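Local structure of DyP2 (Amycolatopsis sp. ATCC 39116, 4G2C) at residues R369-M373 against N414-T419; G220-F226 against M373-G377. The protein is a heme dye peroxidase from a lignin-reactive bacterium, a multifunctional enzyme that probably oxidises dyes and related substrates with hydrogen peroxide. One frame throughout, in Å; residues are numbered along the deposited sequence.

Interaction 1. Residues R369-M373 against N414-T419; sequences RKHLM and NQFEFT. With HEM (protoporphyrin IX containing Fe), chain C; ACT (acetate ion), chain E; ACT (acetate ion), chain B.
His371 and Gln415 come within 4.4 Å of each other, CA to CA, where the 3-10 turn 369-371 meets the start of helix 416-424, with Gln415 at its N-cap. In this dye peroxidase, that junction sits beside one vinyl group of the heme. With CG anti to its carbonyl carbon (chi1 -53°), the His371 ring lies almost flat on one face of Phe418, centroids 3.6 Å apart and planes at 10°. Its ND1 donates within the ring plane to Asn414 O at 2.8 Å, so face and edge together fix the imidazole's rotation. An alanine in place of His371 would strip the stacking mate from this face of Phe418 and is likely to leave Asn414 O without this donor. The extended Gln415 side chain sends NE2 to Leu372 O, 2.9 Å away; Gln252 and Asn411 bind the same amide. Met373 bends back to meet Thr419 tip to tip, CE to OG1 3.4 Å. That hydroxyl donates to Gln415 O at 3.0 Å, while Thr419 N reaches the same oxygen from the opposite face. Toward the heme, Thr419 CG2 lies 3.7 Å from vinyl carbon CAC and Phe416 CE1 3.5 Å from CBC.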
ATOM      1  N   ARG A 369       8.294  14.336  -2.748  1.00 25.94           N
ATOM      2  CA  ARG A 369       8.504  12.900  -2.579  1.00 28.35           C
ATOM      3  C   ARG A 369       8.478  12.439  -1.112  1.00 24.48           C
ATOM      4  O   ARG A 369       8.504  11.244  -0.835  1.00 21.56           O
ATOM      5  CB  ARG A 369       9.787  12.433  -3.287  1.00 30.11           C
ATOM      6  CG  ARG A 369      11.086  12.788  -2.561  1.00 32.31           C
ATOM      7  CD  ARG A 369      12.301  12.525  -3.471  1.00 33.77           C
ATOM      8  NE  ARG A 369      12.695  11.119  -3.463  1.00 34.40           N
ATOM      9  CZ  ARG A 369      12.970  10.388  -4.544  1.00 32.36           C
ATOM     10  NH1 ARG A 369      12.911  10.910  -5.764  1.00 27.74           N
ATOM     11  NH2 ARG A 369      13.318   9.121  -4.395  1.00 34.24           N
ATOM     12  N   LYS A 370       8.412  13.374  -0.173  1.00 24.42           N
ATOM     13  CA  LYS A 370       8.402  12.974   1.230  1.00 29.17           C
ATOM     14  C   LYS A 370       7.059  12.369   1.614  1.00 26.45           C
ATOM     15  O   LYS A 370       6.966  11.696   2.628  1.00 20.88           O
ATOM     16  CB  LYS A 370       8.758  14.132   2.155  1.00 31.58           C
ATOM     17  CG  LYS A 370      10.214  14.578   2.034  1.00 36.21           C
ATOM     18  CD  LYS A 370      10.524  15.742   2.962  1.00 34.39           C
ATOM     19  CE  LYS A 370      11.971  16.209   2.799  1.00 42.10           C
ATOM     20  NZ  LYS A 370      12.308  17.266   3.790  1.00 47.98           N
ATOM     21  N   HIS A 371       6.037  12.590   0.782  1.00 23.07           N
ATOM     22  CA  HIS A 371       4.699  12.057   1.046  1.00 22.99           C
ATOM     23  C   HIS A 371       4.530  10.592   0.607  1.00 24.17           C
ATOM     24  O   HIS A 371       3.542   9.937   0.962  1.00 22.30           O
ATOM     25  CB  HIS A 371       3.659  12.933   0.350  1.00 22.92           C
ATOM     26  CG  HIS A 371       3.774  14.385   0.682  1.00 23.40           C
ATOM     27  ND1 HIS A 371       3.373  14.906   1.893  1.00 25.67           N
ATOM     28  CD2 HIS A 371       4.234  15.433  -0.045  1.00 24.69           C
ATOM     29  CE1 HIS A 371       3.584  16.213   1.901  1.00 25.33           C
ATOM     30  NE2 HIS A 371       4.107  16.554   0.738  1.00 25.18           N
ATOM     31  N   LEU A 372       5.495  10.098  -0.173  1.00 20.92           N
ATOM     32  CA  LEU A 372       5.487   8.733  -0.686  1.00 20.73           C
ATOM     33  C   LEU A 372       5.678   7.736   0.447  1.00 24.95           C
ATOM     34  O   LEU A 372       6.275   8.056   1.475  1.00 22.11           O
ATOM     35  CB  LEU A 372       6.577   8.539  -1.744  1.00 20.16           C
ATOM     36  CG  LEU A 372       6.470   9.453  -2.972  1.00 22.67           C
ATOM     37  CD1 LEU A 372       7.536   9.108  -4.030  1.00 22.74           C
ATOM     38  CD2 LEU A 372       5.091   9.356  -3.561  1.00 20.67           C
ATOM     39  N   MET A 373       5.192   6.516   0.246  1.00 21.95           N
ATOM     40  CA  MET A 373       5.141   5.566   1.333  1.00 22.00           C
ATOM     41  C   MET A 373       5.319   4.120   0.879  1.00 21.23           C
ATOM     42  O   MET A 373       5.099   3.788  -0.273  1.00 17.28           O
ATOM     43  CB  MET A 373       3.813   5.729   2.077  1.00 19.35           C
ATOM     44  CG  MET A 373       2.686   4.949   1.447  1.00 19.72           C
ATOM     45  SD  MET A 373       1.079   5.634   1.793  1.00 26.61           S
ATOM     46  CE  MET A 373       1.166   7.197   0.910  1.00 22.12           C
ATOM     47  N   ASN A 414       1.077  13.061   6.952  1.00 19.87           N
ATOM     48  CA  ASN A 414       1.855  13.619   5.847  1.00 24.94           C
ATOM     49  C   ASN A 414       2.082  12.621   4.722  1.00 25.49           C
ATOM     50  O   ASN A 414       2.696  12.953   3.715  1.00 26.78           O
ATOM     51  CB  ASN A 414       3.208  14.147   6.340  1.00 24.92           C
ATOM     52  CG  ASN A 414       3.907  15.030   5.305  1.00 29.10           C
ATOM     53  OD1 ASN A 414       3.309  15.966   4.760  1.00 28.38           O
ATOM     54  ND2 ASN A 414       5.169  14.730   5.030  1.00 25.81           N
ATOM     55  N   GLN A 415       1.600  11.397   4.912  1.00 21.40           N
ATOM     56  CA  GLN A 415       1.883  10.324   3.976  1.00 21.98           C
ATOM     57  C   GLN A 415       0.588   9.685   3.469  1.00 23.24           C
ATOM     58  O   GLN A 415       0.068  10.127   2.438  1.00 22.79           O
ATOM     59  CB  GLN A 415       2.867   9.302   4.571  1.00 21.49           C
ATOM     60  CG  GLN A 415       4.322   9.745   4.476  1.00 21.09           C
ATOM     61  CD  GLN A 415       5.269   8.785   5.155  1.00 22.78           C
ATOM     62  OE1 GLN A 415       5.164   8.547   6.357  1.00 21.70           O
ATOM     63  NE2 GLN A 415       6.188   8.201   4.380  1.00 20.65           N
ATOM     64  N   PHE A 416       0.034   8.692   4.173  1.00 21.47           N
ATOM     65  CA  PHE A 416      -1.224   8.124   3.666  1.00 23.05           C
ATOM     66  C   PHE A 416      -2.318   9.177   3.536  1.00 21.13           C
ATOM     67  O   PHE A 416      -2.914   9.316   2.475  1.00 19.89           O
ATOM     68  CB  PHE A 416      -1.792   6.957   4.475  1.00 19.79           C
ATOM     69  CG  PHE A 416      -3.254   6.715   4.173  1.00 20.09           C
ATOM     70  CD1 PHE A 416      -3.634   6.108   2.981  1.00 19.01           C
ATOM     71  CD2 PHE A 416      -4.244   7.172   5.039  1.00 20.16           C
ATOM     72  CE1 PHE A 416      -4.968   5.930   2.663  1.00 20.26           C
ATOM     73  CE2 PHE A 416      -5.590   6.995   4.737  1.00 20.82           C
ATOM     74  CZ  PHE A 416      -5.954   6.371   3.543  1.00 25.11           C
ATOM     75  N   GLU A 417      -2.594   9.897   4.625  1.00 20.78           N
ATOM     76  CA  GLU A 417      -3.674  10.887   4.611  1.00 21.84           C
ATOM     77  C   GLU A 417      -3.448  12.044   3.659  1.00 20.17           C
ATOM     78  O   GLU A 417      -4.382  12.507   3.028  1.00 20.72           O
ATOM     79  CB  GLU A 417      -3.962  11.421   6.009  1.00 22.71           C
ATOM     80  CG  GLU A 417      -4.453  10.357   6.975  1.00 22.93           C
ATOM     81  CD  GLU A 417      -4.817  10.953   8.301  1.00 24.65           C
ATOM     82  OE1 GLU A 417      -4.258  12.034   8.622  1.00 23.10           O
ATOM     83  OE2 GLU A 417      -5.679  10.364   8.998  1.00 26.21           O
ATOM     84  N   PHE A 418      -2.213  12.530   3.574  1.00 23.83           N
ATOM     85  CA  PHE A 418      -1.870  13.555   2.596  1.00 19.84           C
ATOM     86  C   PHE A 418      -2.239  13.058   1.192  1.00 17.88           C
ATOM     87  O   PHE A 418      -2.929  13.744   0.424  1.00 18.40           O
ATOM     88  CB  PHE A 418      -0.360  13.877   2.677  1.00 22.88           C
ATOM     89  CG  PHE A 418       0.021  15.208   2.070  1.00 22.79           C
ATOM     90  CD1 PHE A 418       0.320  15.316   0.715  1.00 22.53           C
ATOM     91  CD2 PHE A 418       0.073  16.357   2.858  1.00 26.67           C
ATOM     92  CE1 PHE A 418       0.677  16.551   0.151  1.00 21.53           C
ATOM     93  CE2 PHE A 418       0.417  17.596   2.311  1.00 24.49           C
ATOM     94  CZ  PHE A 418       0.719  17.690   0.950  1.00 26.83           C
ATOM     95  N   THR A 419      -1.772  11.858   0.856  1.00 17.83           N
ATOM     96  CA  THR A 419      -1.937  11.308  -0.493  1.00 17.57           C
ATOM     97  C   THR A 419      -3.417  11.131  -0.844  1.00 20.52           C
ATOM     98  O   THR A 419      -3.865  11.496  -1.938  1.00 18.29           O
ATOM     99  CB  THR A 419      -1.192   9.965  -0.630  1.00 21.24           C
ATOM    100  OG1 THR A 419       0.224  10.189  -0.511  1.00 21.29           O
ATOM    101  CG2 THR A 419      -1.501   9.292  -1.964  1.00 19.42           C
TER
HETATM  102  CHA HEM C 501       0.333   2.318  -7.639  1.00 22.15           C
HETATM  103  CHB HEM C 501      -4.027   0.184  -7.882  1.00 20.71           C
HETATM  104  CHC HEM C 501      -5.241   2.036  -3.559  1.00 21.54           C
HETATM  105  CHD HEM C 501      -1.247   4.765  -3.705  1.00 18.68           C
HETATM  106  C1A HEM C 501      -0.730   1.566  -8.077  1.00 21.21           C
HETATM  107  C2A HEM C 501      -0.760   0.791  -9.300  1.00 21.68           C
HETATM  108  C3A HEM C 501      -1.962   0.202  -9.357  1.00 19.59           C
HETATM  109  C4A HEM C 501      -2.727   0.579  -8.181  1.00 21.42           C
HETATM  110  CMA HEM C 501      -2.469  -0.725 -10.475  1.00 20.23           C
HETATM  111  CAA HEM C 501       0.407   0.686 -10.322  1.00 17.30           C
HETATM  112  CBA HEM C 501       1.385  -0.401  -9.866  1.00 21.83           C
HETATM  113  CGA HEM C 501       2.408   0.129  -8.887  1.00 24.10           C
HETATM  114  O1A HEM C 501       3.098   1.121  -9.185  1.00 23.82           O
HETATM  115  O2A HEM C 501       2.551  -0.440  -7.785  1.00 28.37           O
HETATM  116  C1B HEM C 501      -4.762   0.491  -6.746  1.00 22.81           C
HETATM  117  C2B HEM C 501      -6.104   0.030  -6.397  1.00 22.40           C
HETATM  118  C3B HEM C 501      -6.421   0.553  -5.195  1.00 22.78           C
HETATM  119  C4B HEM C 501      -5.300   1.337  -4.736  1.00 21.09           C
HETATM  120  CMB HEM C 501      -6.992  -0.878  -7.285  1.00 20.91           C
HETATM  121  CAB HEM C 501      -7.706   0.373  -4.358  1.00 21.85           C
HETATM  122  CBB HEM C 501      -8.523  -0.663  -4.566  1.00 18.85           C
HETATM  123  C1C HEM C 501      -4.300   2.996  -3.263  1.00 23.66           C
HETATM  124  C2C HEM C 501      -4.378   3.960  -2.177  1.00 24.26           C
HETATM  125  C3C HEM C 501      -3.258   4.701  -2.215  1.00 20.73           C
HETATM  126  C4C HEM C 501      -2.450   4.232  -3.323  1.00 19.66           C
HETATM  127  CMC HEM C 501      -5.533   4.073  -1.141  1.00 18.99           C
HETATM  128  CAC HEM C 501      -2.880   5.886  -1.293  1.00 17.92           C
HETATM  129  CBC HEM C 501      -3.814   6.559  -0.601  1.00 19.74           C
HETATM  130  C1D HEM C 501      -0.436   4.326  -4.729  1.00 22.96           C
HETATM  131  C2D HEM C 501       0.917   4.772  -4.934  1.00 22.93           C
HETATM  132  C3D HEM C 501       1.393   3.988  -6.147  1.00 24.59           C
HETATM  133  C4D HEM C 501       0.298   3.171  -6.565  1.00 22.17           C
HETATM  134  CMD HEM C 501       1.695   5.799  -4.093  1.00 20.06           C
HETATM  135  CAD HEM C 501       2.741   4.067  -6.835  1.00 23.25           C
HETATM  136  CBD HEM C 501       2.683   5.364  -7.616  1.00 21.30           C
HETATM  137  CGD HEM C 501       4.068   5.525  -8.178  1.00 24.06           C
HETATM  138  O1D HEM C 501       5.032   5.536  -7.367  1.00 18.78           O
HETATM  139  O2D HEM C 501       4.187   5.589  -9.431  1.00 25.23           O
HETATM  140  NA  HEM C 501      -1.928   1.410  -7.419  1.00 16.48           N
HETATM  141  NB  HEM C 501      -4.314   1.280  -5.703  1.00 24.81           N
HETATM  142  NC  HEM C 501      -3.108   3.193  -3.944  1.00 20.42           N
HETATM  143  ND  HEM C 501      -0.756   3.390  -5.707  1.00 20.39           N
HETATM  144 FE   HEM C 501      -2.657   2.414  -5.820  1.00 20.00          FE
HETATM  145  C   ACT E 503       7.813  11.919   6.050  1.00 36.76           C
HETATM  146  O   ACT E 503       8.859  12.356   5.494  1.00 37.27           O
HETATM  147  OXT ACT E 503       6.708  12.478   5.814  1.00 35.16           O
HETATM  148  CH3 ACT E 503       7.876  10.751   6.969  1.00 31.27           C
HETATM  149  C   ACT B 521      10.724   7.784  -1.992  1.00 39.72           C
HETATM  150  O   ACT B 521      10.888   7.049  -3.004  1.00 35.32           O
HETATM  151  OXT ACT B 521      11.448   8.821  -1.853  1.00 32.83           O
HETATM  152  CH3 ACT B 521       9.678   7.411  -0.983  1.00 42.20           C

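Interaction 2. Residues G220-F226 against M373-G377; sequences GRSQPLF and MARRG. With HEM (protoporphyrin IX containing Fe), chain C; ACT (acetate ion), chain O; ACT (acetate ion), chain X.
Arg375 reaches Ser222 with the end of its guanidinium: NH2 donates to Ser222 O at 2.8 Å in a nearly straight bond (164°) that lies in the guanidinium plane but comes in above the plane of the carbonyl. The chain bends at chi3 (-70°), which lays one face of the group against the porphyrin, with heme C4D 3.2 Å above its plane and offset toward the rim. NH2 also bonds the heme propionate oxygen O2A, an atom whose place is less sure. Ser222 OG holds the other propionate, 2.6 Å from heme O1D. One water ties these pieces together: it accepts from Arg375 NE at 2.8 Å and donates to Ser222 O and Met373 O.

These heme partners come from two parts of the chain, in what is probably the heme-bearing ferredoxin-like half of the dye-peroxidase fold: the loop that carries the GXXDG motif of dye-decolourising peroxidases, which ends at Gly220, and strand 374-380; Arg357 and Asn355 also hydrogen-bond the heme. Gln223 joins the two. Its chain bends at chi2 (-77°), so that the amide grips the Arg375 backbone twice: OE1 takes Arg375 N at 3.2 Å, on a lone pair, and NE2 gives to Arg375 O at 2.8 Å. Arg376 NH1 reaches that same oxygen from the opposite face, 3.1 Å from Arg375 O. Farther out, Ala374 CB sits at the edge of the Phe226 ring, 4.0 Å from CE2, with the Pro224 ring beside it. Arg376 is steered by backbone carbonyls, NE by Asn57 O and NH2 by Ile58 O.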
ATOM      1  N   GLY A 220       1.782  -2.647  -7.038  1.00 29.89           N
ATOM      2  CA  GLY A 220       2.982  -2.738  -6.216  1.00 29.88           C
ATOM      3  C   GLY A 220       4.304  -2.857  -6.958  1.00 27.07           C
ATOM      4  O   GLY A 220       5.199  -3.565  -6.512  1.00 33.97           O
ATOM      5  N   ARG A 221       4.446  -2.155  -8.078  1.00 26.99           N
ATOM      6  CA  ARG A 221       5.727  -2.087  -8.783  1.00 25.03           C
ATOM      7  C   ARG A 221       6.626  -1.004  -8.174  1.00 24.56           C
ATOM      8  O   ARG A 221       7.824  -1.203  -7.964  1.00 22.01           O
ATOM      9  CB  ARG A 221       5.499  -1.780 -10.272  1.00 22.71           C
ATOM     10  CG  ARG A 221       6.785  -1.484 -11.053  1.00 23.39           C
ATOM     11  CD  ARG A 221       7.726  -2.687 -11.023  1.00 23.71           C
ATOM     12  NE  ARG A 221       8.976  -2.462 -11.751  1.00 22.92           N
ATOM     13  CZ  ARG A 221      10.068  -1.936 -11.212  1.00 23.29           C
ATOM     14  NH1 ARG A 221      10.064  -1.548  -9.948  1.00 19.56           N
ATOM     15  NH2 ARG A 221      11.166  -1.790 -11.941  1.00 22.38           N
ATOM     16  N   SER A 222       6.032   0.148  -7.907  1.00 21.36           N
ATOM     17  CA  SER A 222       6.784   1.326  -7.503  1.00 22.11           C
ATOM     18  C   SER A 222       6.790   1.470  -5.994  1.00 24.31           C
ATOM     19  O   SER A 222       5.780   1.842  -5.395  1.00 25.16           O
ATOM     20  CB  SER A 222       6.167   2.580  -8.128  1.00 24.98           C
ATOM     21  OG  SER A 222       6.888   3.745  -7.757  1.00 26.37           O
ATOM     22  N   GLN A 223       7.936   1.179  -5.392  1.00 25.01           N
ATOM     23  CA  GLN A 223       8.109   1.204  -3.949  1.00 23.24           C
ATOM     24  C   GLN A 223       9.290   2.087  -3.581  1.00 24.42           C
ATOM     25  O   GLN A 223      10.310   2.073  -4.270  1.00 25.55           O
ATOM     26  CB  GLN A 223       8.391  -0.218  -3.436  1.00 27.34           C
ATOM     27  CG  GLN A 223       7.221  -1.198  -3.558  1.00 28.86           C
ATOM     28  CD  GLN A 223       6.160  -0.979  -2.484  1.00 30.13           C
ATOM     29  OE1 GLN A 223       6.233  -0.026  -1.697  1.00 30.03           O
ATOM     30  NE2 GLN A 223       5.167  -1.864  -2.447  1.00 31.69           N
ATOM     31  N   PRO A 224       9.167   2.842  -2.473  1.00 26.12           N
ATOM     32  CA  PRO A 224      10.337   3.489  -1.859  1.00 24.70           C
ATOM     33  C   PRO A 224      11.339   2.430  -1.397  1.00 26.04           C
ATOM     34  O   PRO A 224      10.936   1.457  -0.767  1.00 24.61           O
ATOM     35  CB  PRO A 224       9.742   4.208  -0.644  1.00 27.74           C
ATOM     36  CG  PRO A 224       8.491   3.419  -0.310  1.00 25.54           C
ATOM     37  CD  PRO A 224       7.948   3.013  -1.664  1.00 24.06           C
ATOM     38  N   LEU A 225      12.614   2.589  -1.738  1.00 24.64           N
ATOM     39  CA  LEU A 225      13.633   1.637  -1.297  1.00 23.63           C
ATOM     40  C   LEU A 225      14.490   2.240  -0.180  1.00 26.21           C
ATOM     41  O   LEU A 225      15.200   3.224  -0.395  1.00 23.68           O
ATOM     42  CB  LEU A 225      14.511   1.185  -2.470  1.00 22.92           C
ATOM     43  CG  LEU A 225      13.739   0.602  -3.666  1.00 25.02           C
ATOM     44  CD1 LEU A 225      14.653   0.118  -4.793  1.00 19.34           C
ATOM     45  CD2 LEU A 225      12.812  -0.527  -3.185  1.00 29.59           C
ATOM     46  N   PHE A 226      14.412   1.650   1.011  1.00 20.72           N
ATOM     47  CA  PHE A 226      15.125   2.168   2.172  1.00 21.82           C
ATOM     48  C   PHE A 226      16.510   1.540   2.321  1.00 21.19           C
ATOM     49  O   PHE A 226      17.343   2.030   3.070  1.00 26.42           O
ATOM     50  CB  PHE A 226      14.297   1.942   3.448  1.00 19.06           C
ATOM     51  CG  PHE A 226      12.882   2.418   3.337  1.00 20.32           C
ATOM     52  CD1 PHE A 226      12.588   3.774   3.408  1.00 21.28           C
ATOM     53  CD2 PHE A 226      11.838   1.512   3.117  1.00 20.54           C
ATOM     54  CE1 PHE A 226      11.276   4.224   3.285  1.00 19.04           C
ATOM     55  CE2 PHE A 226      10.527   1.950   3.001  1.00 19.13           C
ATOM     56  CZ  PHE A 226      10.241   3.313   3.092  1.00 21.37           C
ATOM     57  N   MET A 373       5.192   6.516   0.246  1.00 21.95           N
ATOM     58  CA  MET A 373       5.141   5.566   1.333  1.00 22.00           C
ATOM     59  C   MET A 373       5.319   4.120   0.879  1.00 21.23           C
ATOM     60  O   MET A 373       5.099   3.788  -0.273  1.00 17.28           O
ATOM     61  CB  MET A 373       3.813   5.729   2.077  1.00 19.35           C
ATOM     62  CG  MET A 373       2.686   4.949   1.447  1.00 19.72           C
ATOM     63  SD  MET A 373       1.079   5.634   1.793  1.00 26.61           S
ATOM     64  CE  MET A 373       1.166   7.197   0.910  1.00 22.12           C
ATOM     65  N   ALA A 374       5.717   3.273   1.822  1.00 19.51           N
ATOM     66  CA  ALA A 374       5.804   1.837   1.626  1.00 19.59           C
ATOM     67  C   ALA A 374       4.421   1.165   1.628  1.00 23.45           C
ATOM     68  O   ALA A 374       3.740   1.137   2.650  1.00 23.21           O
ATOM     69  CB  ALA A 374       6.646   1.240   2.721  1.00 21.65           C
ATOM     70  N   ARG A 375       4.029   0.602   0.492  1.00 22.22           N
ATOM     71  CA  ARG A 375       2.755  -0.098   0.378  1.00 21.68           C
ATOM     72  C   ARG A 375       2.994  -1.595   0.570  1.00 26.91           C
ATOM     73  O   ARG A 375       3.941  -2.158   0.008  1.00 26.21           O
ATOM     74  CB  ARG A 375       2.116   0.170  -0.988  1.00 21.46           C
ATOM     75  CG  ARG A 375       1.773   1.650  -1.270  1.00 18.67           C
ATOM     76  CD  ARG A 375       1.181   1.845  -2.701  1.00 23.24           C
ATOM     77  NE  ARG A 375       2.221   1.641  -3.713  1.00 22.14           N
ATOM     78  CZ  ARG A 375       2.091   0.931  -4.828  1.00 24.74           C
ATOM     79  NH1 ARG A 375       0.930   0.346  -5.138  1.00 22.87           N
ATOM     80  NH2 ARG A 375       3.138   0.816  -5.639  1.00 22.29           N
ATOM     81  N   ARG A 376       2.137  -2.235   1.362  1.00 21.86           N
ATOM     82  CA  ARG A 376       2.291  -3.653   1.676  1.00 24.39           C
ATOM     83  C   ARG A 376       0.950  -4.371   1.623  1.00 24.44           C
ATOM     84  O   ARG A 376       0.709  -5.289   2.406  1.00 24.51           O
ATOM     85  CB  ARG A 376       2.871  -3.812   3.086  1.00 22.22           C
ATOM     86  CG  ARG A 376       4.182  -3.073   3.310  1.00 20.51           C
ATOM     87  CD  ARG A 376       5.343  -3.822   2.669  1.00 18.37           C
ATOM     88  NE  ARG A 376       6.616  -3.190   2.993  1.00 23.66           N
ATOM     89  CZ  ARG A 376       7.311  -2.420   2.157  1.00 25.50           C
ATOM     90  NH1 ARG A 376       6.860  -2.201   0.925  1.00 20.21           N
ATOM     91  NH2 ARG A 376       8.462  -1.878   2.550  1.00 21.53           N
ATOM     92  N   GLY A 377       0.076  -3.949   0.710  1.00 27.56           N
ATOM     93  CA  GLY A 377      -1.276  -4.471   0.638  1.00 20.64           C
ATOM     94  C   GLY A 377      -1.359  -5.884   0.098  1.00 28.03           C
ATOM     95  O   GLY A 377      -0.389  -6.420  -0.437  1.00 23.67           O
TER
HETATM   96  CHA HEM C 501       0.333   2.318  -7.639  1.00 22.15           C
HETATM   97  CHB HEM C 501      -4.027   0.184  -7.882  1.00 20.71           C
HETATM   98  CHC HEM C 501      -5.241   2.036  -3.559  1.00 21.54           C
HETATM   99  CHD HEM C 501      -1.247   4.765  -3.705  1.00 18.68           C
HETATM  100  C1A HEM C 501      -0.730   1.566  -8.077  1.00 21.21           C
HETATM  101  C2A HEM C 501      -0.760   0.791  -9.300  1.00 21.68           C
HETATM  102  C3A HEM C 501      -1.962   0.202  -9.357  1.00 19.59           C
HETATM  103  C4A HEM C 501      -2.727   0.579  -8.181  1.00 21.42           C
HETATM  104  CMA HEM C 501      -2.469  -0.725 -10.475  1.00 20.23           C
HETATM  105  CAA HEM C 501       0.407   0.686 -10.322  1.00 17.30           C
HETATM  106  CBA HEM C 501       1.385  -0.401  -9.866  1.00 21.83           C
HETATM  107  CGA HEM C 501       2.408   0.129  -8.887  1.00 24.10           C
HETATM  108  O1A HEM C 501       3.098   1.121  -9.185  1.00 23.82           O
HETATM  109  O2A HEM C 501       2.551  -0.440  -7.785  1.00 28.37           O
HETATM  110  C1B HEM C 501      -4.762   0.491  -6.746  1.00 22.81           C
HETATM  111  C2B HEM C 501      -6.104   0.030  -6.397  1.00 22.40           C
HETATM  112  C3B HEM C 501      -6.421   0.553  -5.195  1.00 22.78           C
HETATM  113  C4B HEM C 501      -5.300   1.337  -4.736  1.00 21.09           C
HETATM  114  CMB HEM C 501      -6.992  -0.878  -7.285  1.00 20.91           C
HETATM  115  CAB HEM C 501      -7.706   0.373  -4.358  1.00 21.85           C
HETATM  116  CBB HEM C 501      -8.523  -0.663  -4.566  1.00 18.85           C
HETATM  117  C1C HEM C 501      -4.300   2.996  -3.263  1.00 23.66           C
HETATM  118  C2C HEM C 501      -4.378   3.960  -2.177  1.00 24.26           C
HETATM  119  C3C HEM C 501      -3.258   4.701  -2.215  1.00 20.73           C
HETATM  120  C4C HEM C 501      -2.450   4.232  -3.323  1.00 19.66           C
HETATM  121  CMC HEM C 501      -5.533   4.073  -1.141  1.00 18.99           C
HETATM  122  CAC HEM C 501      -2.880   5.886  -1.293  1.00 17.92           C
HETATM  123  CBC HEM C 501      -3.814   6.559  -0.601  1.00 19.74           C
HETATM  124  C1D HEM C 501      -0.436   4.326  -4.729  1.00 22.96           C
HETATM  125  C2D HEM C 501       0.917   4.772  -4.934  1.00 22.93           C
HETATM  126  C3D HEM C 501       1.393   3.988  -6.147  1.00 24.59           C
HETATM  127  C4D HEM C 501       0.298   3.171  -6.565  1.00 22.17           C
HETATM  128  CMD HEM C 501       1.695   5.799  -4.093  1.00 20.06           C
HETATM  129  CAD HEM C 501       2.741   4.067  -6.835  1.00 23.25           C
HETATM  130  CBD HEM C 501       2.683   5.364  -7.616  1.00 21.30           C
HETATM  131  CGD HEM C 501       4.068   5.525  -8.178  1.00 24.06           C
HETATM  132  O1D HEM C 501       5.032   5.536  -7.367  1.00 18.78           O
HETATM  133  O2D HEM C 501       4.187   5.589  -9.431  1.00 25.23           O
HETATM  134  NA  HEM C 501      -1.928   1.410  -7.419  1.00 16.48           N
HETATM  135  NB  HEM C 501      -4.314   1.280  -5.703  1.00 24.81           N
HETATM  136  NC  HEM C 501      -3.108   3.193  -3.944  1.00 20.42           N
HETATM  137  ND  HEM C 501      -0.756   3.390  -5.707  1.00 20.39           N
HETATM  138 FE   HEM C 501      -2.657   2.414  -5.820  1.00 20.00          FE
HETATM  139  C   ACT O 513       0.359  -3.299  -2.900  1.00 36.98           C
HETATM  140  O   ACT O 513       1.601  -3.236  -2.712  1.00 35.35           O
HETATM  141  OXT ACT O 513      -0.367  -2.480  -2.276  1.00 39.10           O
HETATM  142  CH3 ACT O 513      -0.232  -4.320  -3.825  1.00 37.98           C
HETATM  143  C   ACT X 522      10.371  -3.155  -0.794  1.00 37.13           C
HETATM  144  O   ACT X 522       9.595  -3.998  -0.287  1.00 35.06           O
HETATM  145  OXT ACT X 522      10.428  -2.035  -0.222  1.00 38.49           O
HETATM  146  CH3 ACT X 522      11.183  -3.480  -2.016  1.00 36.99           C
HETATM  147  O   HOH W   1       4.525   3.085  -2.909  1.00 26.62           O
HETATM  148  O   HOH W   2       8.826  -0.269  -0.116  1.00 33.98           O

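Overall arrangement
Along the chain, segment 220-226 comes first, then 369-373 and 373-377 run on through their shared Met373, and 414-419 comes last. The centres of interactions 1 and 2 lie 12 Å apart. Strand 374-380, which begins just after Met373, pairs antiparallel with strand 402-409, and the chain beyond that strand turns into helix 416-424; Met373 itself rests on Ala407 and Asn409. Both contacts touch the same heme, interaction 1 at one vinyl group and interaction 2 at its propionates. The continuous run 369-377 thus meets the start of helix 416-424 through its first part and the propionate-binding loop through its second, so that one piece of chain joins two elements that each touch the heme.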